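Local coordinates for mitochondrial edited mRNA stability factor 1 (Trypanosoma brucei, PDB 6NL1), which is a Nudix-family RNA-binding protein, named as a stability factor for edited mitochondrial mRNAs, that probably processes their 5' ends, at residues 119-124 against 244-249; 165-170 against 276-281; 197-202 against 287-292; 216-221 against 238-243. One frame throughout, in Å; residues are numbered along the deposited sequence.

Interaction 1 of 4, residues 119-124 against 244-249; sequences REWAAE and TLLYER. With SO4 (sulfate ion), chain C.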
# COMPACT_ATOMS: atom_id res chain seq x y z
N ARG A 119 -5.75 2.09 5.44
CA ARG A 119 -5.63 2.68 6.78
C ARG A 119 -4.29 2.39 7.42
O ARG A 119 -4.16 2.31 8.65
CB ARG A 119 -6.79 2.21 7.68
CG ARG A 119 -8.15 2.73 7.19
CD ARG A 119 -9.31 2.35 8.13
NE ARG A 119 -9.16 2.90 9.48
CZ ARG A 119 -9.56 4.11 9.86
NH1 ARG A 119 -10.13 4.95 8.98
NH2 ARG A 119 -9.39 4.50 11.12
N GLU A 120 -3.28 2.23 6.57
CA GLU A 120 -1.91 2.06 7.02
C GLU A 120 -1.49 3.14 8.02
O GLU A 120 -0.89 2.84 9.05
CB GLU A 120 -0.95 2.09 5.82
CG GLU A 120 -1.04 0.85 4.93
CD GLU A 120 -2.07 0.98 3.81
OE1 GLU A 120 -2.93 1.90 3.84
OE2 GLU A 120 -2.01 0.14 2.89
N TRP A 121 -1.79 4.40 7.71
CA TRP A 121 -1.37 5.51 8.57
C TRP A 121 -2.41 5.89 9.62
O TRP A 121 -2.05 6.27 10.73
CB TRP A 121 -0.87 6.70 7.73
CG TRP A 121 0.32 6.26 6.94
CD1 TRP A 121 1.55 5.95 7.44
CD2 TRP A 121 0.37 6.00 5.54
NE1 TRP A 121 2.37 5.53 6.43
CE2 TRP A 121 1.68 5.54 5.25
CE3 TRP A 121 -0.55 6.11 4.49
CZ2 TRP A 121 2.08 5.20 3.96
CZ3 TRP A 121 -0.15 5.77 3.21
CH2 TRP A 121 1.16 5.32 2.96
N ALA A 122 -3.68 5.77 9.28
CA ALA A 122 -4.75 5.95 10.26
C ALA A 122 -4.56 5.01 11.46
O ALA A 122 -4.66 5.44 12.61
CB ALA A 122 -6.12 5.73 9.60
N ALA A 123 -4.27 3.74 11.18
CA ALA A 123 -4.05 2.76 12.23
C ALA A 123 -2.81 3.08 13.07
O ALA A 123 -2.80 2.87 14.28
CB ALA A 123 -3.95 1.34 11.66
N GLU A 124 -1.76 3.60 12.43
CA GLU A 124 -0.58 3.99 13.20
C GLU A 124 -0.89 5.16 14.13
O GLU A 124 -0.44 5.20 15.28
CB GLU A 124 0.63 4.33 12.31
CG GLU A 124 1.86 4.58 13.17
CD GLU A 124 3.14 4.88 12.40
OE1 GLU A 124 3.12 4.92 11.15
OE2 GLU A 124 4.17 5.08 13.08
N THR A 244 6.02 2.94 4.20
CA THR A 244 6.80 3.70 5.18
C THR A 244 5.98 4.00 6.43
O THR A 244 4.89 4.56 6.35
CB THR A 244 7.25 5.05 4.60
OG1 THR A 244 6.09 5.78 4.17
CG2 THR A 244 8.20 4.87 3.41
N LEU A 245 6.50 3.62 7.59
CA LEU A 245 5.95 4.07 8.87
C LEU A 245 6.21 5.57 9.00
O LEU A 245 7.08 6.12 8.33
CB LEU A 245 6.60 3.31 10.03
CG LEU A 245 6.45 1.79 10.03
CD1 LEU A 245 7.39 1.13 11.03
CD2 LEU A 245 5.01 1.40 10.32
N LEU A 246 5.45 6.23 9.87
CA LEU A 246 5.73 7.63 10.16
C LEU A 246 7.19 7.76 10.61
O LEU A 246 7.68 6.93 11.38
CB LEU A 246 4.78 8.15 11.25
CG LEU A 246 3.29 8.22 10.89
CD1 LEU A 246 2.45 8.63 12.08
CD2 LEU A 246 3.07 9.16 9.72
N TYR A 247 7.88 8.77 10.09
CA TYR A 247 9.27 9.07 10.45
C TYR A 247 10.29 8.12 9.81
O TYR A 247 11.50 8.30 9.97
CB TYR A 247 9.47 9.10 11.97
CG TYR A 247 8.69 10.20 12.65
CD1 TYR A 247 9.11 11.52 12.59
CD2 TYR A 247 7.52 9.91 13.35
CE1 TYR A 247 8.39 12.54 13.21
CE2 TYR A 247 6.80 10.91 13.97
CZ TYR A 247 7.23 12.22 13.89
OH TYR A 247 6.52 13.23 14.51
N GLU A 248 9.81 7.12 9.08
CA GLU A 248 10.71 6.15 8.46
C GLU A 248 11.17 6.61 7.08
O GLU A 248 10.38 7.12 6.28
CB GLU A 248 10.02 4.79 8.38
CG GLU A 248 10.94 3.63 8.07
CD GLU A 248 10.21 2.30 8.01
OE1 GLU A 248 9.02 2.27 7.61
OE2 GLU A 248 10.82 1.28 8.39
N ARG A 249 12.46 6.46 6.80
CA ARG A 249 13.00 6.77 5.47
C ARG A 249 12.60 5.69 4.47
O ARG A 249 12.33 4.55 4.85
CB ARG A 249 14.52 6.92 5.54
CG ARG A 249 15.00 8.17 6.27
CD ARG A 249 16.53 8.25 6.35
NE ARG A 249 17.16 8.03 5.05
CZ ARG A 249 17.25 8.94 4.09
NH1 ARG A 249 16.75 10.16 4.27
NH2 ARG A 249 17.85 8.64 2.94
S SO4 C . -8.02 1.35 12.76
O1 SO4 C . -9.28 0.91 13.35
O2 SO4 C . -6.91 0.74 13.49
O3 SO4 C . -7.95 0.93 11.35
O4 SO4 C . -7.93 2.81 12.83
O HOH W 1 6.78 5.34 13.23
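Trp121 and Glu124, one helical turn apart, each grip the backbone of the loop 244-249. The indole NE1 of Trp121 donates to Thr244 O at 2.7 Å in the plane of the ring, with an N-H...O angle of 165°. One face of the indole is covered by Glu120 CB, 4.1 Å above its centre. Glu124 is stretched out, with CG anti to the backbone N (chi1 -174°) and CD anti in turn. Its OE1 accepts Leu246 N at 3.0 Å through the syn lone pair, in a nearly linear bond (177°). The Glu124 and Leu246 side chains lie alongside one another, pointing opposite ways, with OE1 3.3 Å from Leu246 CG. A water donates to Glu124 OE2 and to Leu246 O, 2.6 Å from each, adding a second link to that loop residue, and OE2 also forms a salt bridge with Arg128. The contact joins the start of helix 120-129 to the type II turn Leu245-Glu248 that precedes helix 250-262, while helix 180-193 packs against Leu246 and Tyr247.

Interaction 2 of 4, residues 165-170 against 276-281; sequences ETADDV and HLYQTV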
# COMPACT_ATOMS: atom_id res chain seq x y z
N GLU A 165 -10.13 17.96 -11.51
CA GLU A 165 -9.05 17.79 -12.48
C GLU A 165 -8.22 16.56 -12.15
O GLU A 165 -7.93 15.76 -13.03
CB GLU A 165 -8.14 19.02 -12.48
CG GLU A 165 -8.83 20.33 -12.79
CD GLU A 165 -8.83 20.66 -14.27
OE1 GLU A 165 -8.45 19.79 -15.07
OE2 GLU A 165 -9.20 21.80 -14.62
N THR A 166 -7.83 16.43 -10.88
CA THR A 166 -6.99 15.32 -10.43
C THR A 166 -7.41 14.85 -9.04
O THR A 166 -8.07 15.58 -8.30
CB THR A 166 -5.49 15.71 -10.35
OG1 THR A 166 -5.29 16.56 -9.22
CG2 THR A 166 -5.01 16.42 -11.62
N ALA A 167 -7.00 13.64 -8.67
CA ALA A 167 -7.23 13.11 -7.32
C ALA A 167 -6.77 14.10 -6.24
O ALA A 167 -7.42 14.26 -5.21
CB ALA A 167 -6.52 11.79 -7.14
N ASP A 168 -5.63 14.74 -6.47
CA ASP A 168 -5.10 15.70 -5.50
C ASP A 168 -6.09 16.79 -5.14
O ASP A 168 -6.08 17.29 -4.01
CB ASP A 168 -3.78 16.32 -6.00
CG ASP A 168 -2.59 15.40 -5.77
OD1 ASP A 168 -2.75 14.38 -5.08
OD2 ASP A 168 -1.49 15.70 -6.28
N ASP A 169 -6.96 17.16 -6.08
CA ASP A 169 -7.88 18.28 -5.88
C ASP A 169 -9.14 17.91 -5.11
O ASP A 169 -9.89 18.79 -4.67
CB ASP A 169 -8.27 18.90 -7.23
CG ASP A 169 -7.06 19.36 -8.03
OD1 ASP A 169 -6.87 18.83 -9.15
OD2 ASP A 169 -6.31 20.23 -7.54
N VAL A 170 -9.40 16.61 -4.96
CA VAL A 170 -10.62 16.17 -4.29
C VAL A 170 -10.74 16.74 -2.87
O VAL A 170 -9.83 16.61 -2.06
CB VAL A 170 -10.74 14.64 -4.30
CG1 VAL A 170 -11.96 14.19 -3.50
CG2 VAL A 170 -10.83 14.14 -5.77
N HIS A 276 9.59 6.27 -8.94
CA HIS A 276 8.28 6.08 -8.35
C HIS A 276 7.23 6.00 -9.43
O HIS A 276 7.43 6.47 -10.55
CB HIS A 276 7.95 7.21 -7.37
CG HIS A 276 7.73 8.53 -8.03
ND1 HIS A 276 6.48 8.94 -8.46
CD2 HIS A 276 8.59 9.52 -8.35
CE1 HIS A 276 6.58 10.13 -9.01
NE2 HIS A 276 7.85 10.51 -8.96
N LEU A 277 6.11 5.36 -9.10
CA LEU A 277 4.95 5.33 -9.96
C LEU A 277 3.79 5.93 -9.17
O LEU A 277 3.68 5.71 -7.96
CB LEU A 277 4.58 3.90 -10.38
CG LEU A 277 5.59 3.07 -11.18
CD1 LEU A 277 5.02 1.67 -11.43
CD2 LEU A 277 5.96 3.75 -12.49
N TYR A 278 2.95 6.68 -9.85
CA TYR A 278 1.77 7.26 -9.26
C TYR A 278 0.74 7.50 -10.35
O TYR A 278 0.79 8.50 -11.07
CB TYR A 278 2.10 8.58 -8.56
CG TYR A 278 0.88 9.25 -7.96
CD1 TYR A 278 0.11 8.62 -6.98
CD2 TYR A 278 0.50 10.52 -8.38
CE1 TYR A 278 -1.01 9.24 -6.44
CE2 TYR A 278 -0.62 11.15 -7.84
CZ TYR A 278 -1.37 10.51 -6.87
OH TYR A 278 -2.47 11.15 -6.35
N GLN A 279 -0.16 6.54 -10.50
CA GLN A 279 -1.18 6.60 -11.53
C GLN A 279 -2.53 6.53 -10.84
O GLN A 279 -2.81 5.57 -10.15
CB GLN A 279 -1.04 5.41 -12.48
CG GLN A 279 -2.08 5.40 -13.58
CD GLN A 279 -2.07 6.70 -14.35
OE1 GLN A 279 -1.03 7.14 -14.82
NE2 GLN A 279 -3.24 7.34 -14.49
N THR A 280 -3.37 7.54 -11.01
CA THR A 280 -4.66 7.53 -10.34
C THR A 280 -5.70 8.40 -11.05
O THR A 280 -5.40 9.06 -12.03
CB THR A 280 -4.52 8.02 -8.88
OG1 THR A 280 -5.73 7.74 -8.17
CG2 THR A 280 -4.23 9.53 -8.84
N VAL A 281 -6.92 8.37 -10.52
CA VAL A 281 -8.04 9.15 -11.02
C VAL A 281 -8.77 9.72 -9.80
O VAL A 281 -8.60 9.21 -8.70
CB VAL A 281 -9.00 8.28 -11.84
CG1 VAL A 281 -8.33 7.81 -13.13
CG2 VAL A 281 -9.47 7.08 -11.02
O HOH W 2 -6.23 12.12 -10.99
O HOH W 3 -3.45 13.56 -8.22
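Ala167 and Thr280 meet where a 3-10 turn, 167-169, faces the chain that runs on from strand 272-277. The turn precedes strand 171-178 of the four-stranded antiparallel sheet, whereas strand 272-277 belongs to the mixed sheet of the Nudix domain, so this small contact of 154 Å² ties the two sheet systems together at the surface. Its tight part is narrow. Ala167 CB points at the other segment, with Thr280 CG2 3.6 Å away and Val281 O at 3.7 Å. The Thr280 methyl lies between its own backbone N and carbonyl carbon, while OG1 is anti to that N (chi1 -168°); this places CG2 against the alanine.

The wetter side is bridged by two waters. One accepts from Ala167 N at 2.9 Å and makes a weak bond to Thr280 O. The second accepts from Asp168 N at 3.0 Å and bonds to Tyr278 OH. Tyr278 CG is anti to its backbone N (chi1 178°), and the hydroxyl end lies by the turn, with the ring and the Asp168 carboxylate planes only 21° apart. Arg112 forms a salt bridge with Asp168 OD1 and also touches Ala167 and Tyr278. Gln279, which contacts GDP in another structure of this protein, though no GDP is bound here, sits between Tyr278 and Thr280 in sequence. Within the segment 165-170 itself, Thr166 OG1 donates to Asp169 OD1 at 2.8 Å, reaching that oxygen from above the carboxylate plane.

Interaction 3 of 4, residues 197-202 against 287-292; sequences DPVYVR and RVPVRY. With SO4 (sulfate ion), chain B.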
# COMPACT_ATOMS: atom_id res chain seq x y z
N ASP A 197 6.43 12.29 3.16
CA ASP A 197 5.75 11.84 1.96
C ASP A 197 5.55 10.33 2.14
O ASP A 197 6.27 9.53 1.55
CB ASP A 197 6.64 12.15 0.75
CG ASP A 197 6.04 11.71 -0.58
OD1 ASP A 197 4.84 11.97 -0.82
OD2 ASP A 197 6.78 11.12 -1.40
N PRO A 198 4.59 9.93 3.00
CA PRO A 198 4.37 8.50 3.23
C PRO A 198 3.99 7.85 1.92
O PRO A 198 3.17 8.40 1.18
CB PRO A 198 3.17 8.46 4.19
CG PRO A 198 3.09 9.82 4.78
CD PRO A 198 3.60 10.76 3.72
N VAL A 199 4.59 6.70 1.62
CA VAL A 199 4.35 6.03 0.35
C VAL A 199 4.37 4.52 0.55
O VAL A 199 4.80 4.03 1.58
CB VAL A 199 5.45 6.38 -0.68
CG1 VAL A 199 5.41 7.88 -1.04
CG2 VAL A 199 6.82 5.99 -0.13
N TYR A 200 3.89 3.80 -0.45
CA TYR A 200 4.15 2.38 -0.55
C TYR A 200 5.58 2.22 -1.07
O TYR A 200 6.10 3.08 -1.79
CB TYR A 200 3.19 1.73 -1.55
CG TYR A 200 1.79 1.47 -1.02
CD1 TYR A 200 0.77 1.05 -1.87
CD2 TYR A 200 1.49 1.61 0.33
CE1 TYR A 200 -0.51 0.78 -1.40
CE2 TYR A 200 0.21 1.35 0.82
CZ TYR A 200 -0.78 0.93 -0.05
OH TYR A 200 -2.05 0.68 0.42
N VAL A 201 6.23 1.13 -0.69
CA VAL A 201 7.56 0.83 -1.19
C VAL A 201 7.59 -0.58 -1.74
O VAL A 201 6.90 -1.48 -1.23
CB VAL A 201 8.66 0.97 -0.10
CG1 VAL A 201 8.79 2.42 0.32
CG2 VAL A 201 8.37 0.05 1.12
N ARG A 202 8.38 -0.78 -2.79
CA ARG A 202 8.58 -2.10 -3.36
C ARG A 202 10.09 -2.27 -3.52
O ARG A 202 10.76 -1.44 -4.11
CB ARG A 202 7.86 -2.24 -4.70
CG ARG A 202 6.34 -2.18 -4.62
CD ARG A 202 5.75 -3.35 -3.80
NE ARG A 202 4.29 -3.30 -3.78
CZ ARG A 202 3.56 -2.70 -2.83
NH1 ARG A 202 4.15 -2.10 -1.80
NH2 ARG A 202 2.24 -2.71 -2.91
N ARG A 287 -5.29 6.69 -3.41
CA ARG A 287 -4.11 6.00 -3.94
C ARG A 287 -2.86 6.78 -3.64
O ARG A 287 -2.86 8.01 -3.70
CB ARG A 287 -4.21 5.81 -5.44
CG ARG A 287 -5.31 4.87 -5.88
CD ARG A 287 -5.20 4.62 -7.40
NE ARG A 287 -5.19 3.19 -7.56
CZ ARG A 287 -4.29 2.50 -8.23
NH1 ARG A 287 -3.32 3.10 -8.91
NH2 ARG A 287 -4.40 1.19 -8.24
N VAL A 288 -1.77 6.08 -3.34
CA VAL A 288 -0.53 6.76 -2.99
C VAL A 288 0.58 6.41 -3.98
O VAL A 288 0.50 5.39 -4.68
CB VAL A 288 -0.06 6.40 -1.57
CG1 VAL A 288 -1.08 6.87 -0.54
CG2 VAL A 288 0.20 4.90 -1.46
N PRO A 289 1.62 7.24 -4.04
CA PRO A 289 2.79 6.89 -4.83
C PRO A 289 3.45 5.60 -4.32
O PRO A 289 3.41 5.26 -3.13
CB PRO A 289 3.74 8.08 -4.61
CG PRO A 289 2.82 9.24 -4.25
CD PRO A 289 1.74 8.58 -3.42
N VAL A 290 4.04 4.87 -5.25
CA VAL A 290 4.83 3.70 -4.93
C VAL A 290 6.29 3.98 -5.29
O VAL A 290 6.59 4.33 -6.43
CB VAL A 290 4.33 2.47 -5.72
CG1 VAL A 290 5.17 1.27 -5.39
CG2 VAL A 290 2.84 2.20 -5.44
N ARG A 291 7.19 3.84 -4.32
CA ARG A 291 8.62 4.02 -4.55
C ARG A 291 9.30 2.68 -4.74
O ARG A 291 9.12 1.75 -3.95
CB ARG A 291 9.27 4.77 -3.39
CG ARG A 291 8.81 6.20 -3.27
CD ARG A 291 9.99 7.12 -3.21
NE ARG A 291 9.76 8.35 -3.96
CZ ARG A 291 10.60 9.37 -3.99
NH1 ARG A 291 11.74 9.31 -3.30
NH2 ARG A 291 10.31 10.45 -4.70
N TYR A 292 10.10 2.60 -5.80
CA TYR A 292 10.74 1.36 -6.19
C TYR A 292 12.23 1.35 -5.88
O TYR A 292 12.89 2.40 -5.89
CB TYR A 292 10.50 1.09 -7.68
CG TYR A 292 9.08 0.67 -7.95
CD1 TYR A 292 8.72 -0.68 -7.90
CD2 TYR A 292 8.09 1.61 -8.19
CE1 TYR A 292 7.40 -1.07 -8.12
CE2 TYR A 292 6.77 1.23 -8.41
CZ TYR A 292 6.43 -0.11 -8.37
OH TYR A 292 5.13 -0.51 -8.59
S SO4 B . 4.08 -3.97 -7.59
O1 SO4 B . 4.56 -4.83 -6.52
O2 SO4 B . 3.04 -3.10 -7.02
O3 SO4 B . 5.15 -3.16 -8.16
O4 SO4 B . 3.52 -4.79 -8.66
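Tyr200 and Arg202 bracket Arg291 in the parallel pairing of strands 200-207 and 290-296. Tyr200 O accepts Arg291 N at 2.9 Å, and Arg291 O accepts Arg202 N at the same length; the series starts with Tyr200 N to Pro289 O at 3.1 Å, a longer and more bent bond. The short segments 200-202 and 290-292 run at 26° to each other, with pairs Tyr200-Val290, Val201-Arg291 and Arg202-Tyr292.

On the face carrying Tyr200, Arg202, Val290 and Tyr292, a sulfate, probably from the crystallisation liquor, is held by Tyr292 OH, which donates to its O3 at 2.7 Å in the plane of the phenol ring. Arg202 NE adds only weak bonds to O1 and O2. The arginine chain bends at chi2 (-63°), which turns CD aside from an extended course, and NH1 donates back to Val201 O.

Packing fills in around these bonds. Val288 CG2 sits squarely over the Tyr200 ring, 3.8 Å from its centroid and 11° off the normal, a CH-pi contact. Val290 CG2 lies at the edge of that ring, CG1 meets Arg202 CG at 3.7 Å, and Arg202 CB lies 3.6 Å from Tyr292 CE1. Val199 CG2 touches Arg291 CG, whose side chain leaves on the other face of the sheet, with Val201. The Tyr200 hydroxyl leaves the contact to bond Glu120. This parallel pair belongs to the mixed sheet of the Nudix fold. Arg202, Val288 and Tyr292 contact GDP in another structure of this protein; here the ligand is absent, and the sulfate is consistent with an anion-binding corner of that pocket.

Interaction 4 of 4, residues 216-221 against 238-243; sequences EWLMLR and KLPGKW. With SO4 (sulfate ion), chain B.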
# COMPACT_ATOMS: atom_id res chain seq x y z
N GLU A 216 15.20 -12.34 -13.25
CA GLU A 216 13.98 -12.84 -12.60
C GLU A 216 13.70 -12.07 -11.31
O GLU A 216 14.61 -11.78 -10.53
CB GLU A 216 14.10 -14.34 -12.28
CG GLU A 216 14.22 -15.25 -13.49
CD GLU A 216 14.15 -16.74 -13.15
OE1 GLU A 216 14.67 -17.17 -12.09
OE2 GLU A 216 13.57 -17.48 -13.96
N TRP A 217 12.43 -11.75 -11.09
CA TRP A 217 12.01 -10.98 -9.92
C TRP A 217 11.30 -11.89 -8.92
O TRP A 217 10.47 -12.72 -9.29
CB TRP A 217 11.06 -9.85 -10.34
CG TRP A 217 11.66 -8.92 -11.34
CD1 TRP A 217 11.52 -8.97 -12.70
CD2 TRP A 217 12.53 -7.81 -11.07
NE1 TRP A 217 12.24 -7.95 -13.29
CE2 TRP A 217 12.87 -7.23 -12.31
CE3 TRP A 217 13.05 -7.25 -9.89
CZ2 TRP A 217 13.71 -6.11 -12.41
CZ3 TRP A 217 13.89 -6.14 -9.99
CH2 TRP A 217 14.21 -5.59 -11.25
N LEU A 218 11.63 -11.73 -7.64
CA LEU A 218 10.92 -12.43 -6.58
C LEU A 218 9.52 -11.84 -6.41
O LEU A 218 9.37 -10.64 -6.23
CB LEU A 218 11.69 -12.32 -5.27
CG LEU A 218 11.22 -13.23 -4.14
CD1 LEU A 218 11.46 -14.67 -4.52
CD2 LEU A 218 11.95 -12.89 -2.84
N MET A 219 8.50 -12.68 -6.45
CA MET A 219 7.13 -12.21 -6.31
C MET A 219 6.31 -13.01 -5.30
O MET A 219 6.58 -14.18 -5.06
CB MET A 219 6.44 -12.22 -7.68
CG MET A 219 7.21 -11.42 -8.72
SD MET A 219 6.18 -10.91 -10.09
CE MET A 219 5.32 -12.42 -10.45
N LEU A 220 5.31 -12.35 -4.71
CA LEU A 220 4.38 -12.99 -3.78
C LEU A 220 2.96 -12.68 -4.23
O LEU A 220 2.75 -11.79 -5.05
CB LEU A 220 4.53 -12.41 -2.36
CG LEU A 220 5.85 -12.50 -1.60
CD1 LEU A 220 6.63 -11.21 -1.77
CD2 LEU A 220 5.59 -12.78 -0.12
N ARG A 221 2.00 -13.40 -3.67
CA ARG A 221 0.59 -13.10 -3.92
C ARG A 221 -0.12 -12.86 -2.59
O ARG A 221 -0.29 -13.78 -1.80
CB ARG A 221 -0.06 -14.23 -4.71
CG ARG A 221 0.55 -14.40 -6.11
CD ARG A 221 -0.20 -15.45 -6.92
NE ARG A 221 -1.51 -14.98 -7.36
CZ ARG A 221 -2.45 -15.79 -7.84
NH1 ARG A 221 -2.20 -17.09 -7.95
NH2 ARG A 221 -3.62 -15.31 -8.22
N LYS A 238 2.68 -9.27 -6.39
CA LYS A 238 3.49 -8.11 -6.05
C LYS A 238 4.96 -8.45 -5.87
O LYS A 238 5.31 -9.56 -5.52
CB LYS A 238 2.96 -7.46 -4.77
CG LYS A 238 3.03 -8.38 -3.53
CD LYS A 238 2.27 -7.82 -2.31
CE LYS A 238 2.78 -6.46 -1.83
NZ LYS A 238 4.23 -6.47 -1.44
N LEU A 239 5.82 -7.46 -6.13
CA LEU A 239 7.17 -7.43 -5.59
C LEU A 239 7.06 -7.30 -4.06
O LEU A 239 6.04 -6.86 -3.54
CB LEU A 239 7.96 -6.24 -6.17
CG LEU A 239 8.05 -6.14 -7.70
CD1 LEU A 239 8.85 -4.90 -8.16
CD2 LEU A 239 8.65 -7.40 -8.28
N PRO A 240 8.11 -7.71 -3.33
CA PRO A 240 8.10 -7.55 -1.87
C PRO A 240 8.05 -6.08 -1.50
O PRO A 240 8.51 -5.24 -2.27
CB PRO A 240 9.46 -8.12 -1.44
CG PRO A 240 9.88 -9.03 -2.57
CD PRO A 240 9.32 -8.40 -3.82
N GLY A 241 7.51 -5.76 -0.33
CA GLY A 241 7.53 -4.40 0.16
C GLY A 241 6.16 -3.95 0.60
O GLY A 241 5.16 -4.38 0.05
N LYS A 242 6.12 -3.09 1.61
CA LYS A 242 4.85 -2.61 2.13
C LYS A 242 4.75 -1.09 2.09
O LYS A 242 4.52 -0.53 1.02
CB LYS A 242 4.63 -3.12 3.55
CG LYS A 242 4.46 -4.64 3.66
CD LYS A 242 4.16 -5.00 5.12
CE LYS A 242 4.18 -6.47 5.36
NZ LYS A 242 3.92 -6.77 6.79
N TRP A 243 4.91 -0.43 3.24
CA TRP A 243 4.82 1.03 3.32
C TRP A 243 5.77 1.64 4.34
O TRP A 243 6.27 0.96 5.24
CB TRP A 243 3.37 1.46 3.61
CG TRP A 243 2.90 1.08 4.99
CD1 TRP A 243 3.06 1.80 6.15
CD2 TRP A 243 2.20 -0.12 5.37
NE1 TRP A 243 2.50 1.13 7.22
CE2 TRP A 243 1.97 -0.05 6.76
CE3 TRP A 243 1.74 -1.24 4.66
CZ2 TRP A 243 1.30 -1.06 7.46
CZ3 TRP A 243 1.07 -2.24 5.35
CH2 TRP A 243 0.87 -2.15 6.74
S SO4 B . 4.08 -3.97 -7.59
O1 SO4 B . 4.56 -4.83 -6.52
O2 SO4 B . 3.04 -3.10 -7.02
O3 SO4 B . 5.15 -3.16 -8.16
O4 SO4 B . 3.52 -4.79 -8.66
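Trp217 meets Leu239 through its CB, 4.0 Å from Leu239 CD2, while its indole pairs edge-to-face with Phe206. The puckered Pro240 ring lies against the strand: its CD is 3.3 Å from Leu218 O, and its CG is 4.0 Å from Leu220 CD1, the Leu220 and Pro240 side chains crossing at about a right angle. Leu239 CD2 also touches Met219 CG. The backbones join at one antiparallel hydrogen-bonded pair, Leu220 with Lys238, whose two N-H...O bonds are each 2.9 Å. Beyond Lys238 the segment 238-243 leaves the strand pairing. Lys238 starts from the crowded position, CG between N and carbonyl carbon (chi1 62°), then bends at chi3 and chi4, and NZ donates to Gly241 O at 2.7 Å and Leu239 O at 2.8 Å. A salt bridge to Glu261 completes the grip on this ammonium. Gly241 adopts backbone angles that suit a residue without CB. Leu239 N holds the sulfate O1 at 2.9 Å. Strand 216-223 pairs with strands 235-238, 343-346 and 200-207, as Pro240 packs on Leu258 and Thr262 of helix 250-262.

Interaction 3 lies close to the middle of the chain and touches each of the others. Glu120 OE2 of interaction 1 is 2.5 Å from Tyr200 OH, and Thr244 N is 3.1 Å from Val199 O. Interaction 2 joins interaction 3 through Leu277 O to Val290 N at 2.9 Å, and interaction 4 does so by Lys242 O to Val201 N, also 2.9 Å. Interactions 1 and 2 stay apart, their nearest atoms about 10 Å from each other. The GDP site seen in another structure of this protein takes Gln279 from interaction 2 and Arg202, Val288 and Tyr292 from interaction 3; the sulfate shared by interactions 3 and 4 bonds both Tyr292 OH and Leu239 N. Trp121 of interaction 1 comes within about 4 Å of Val288, side chain to side chain.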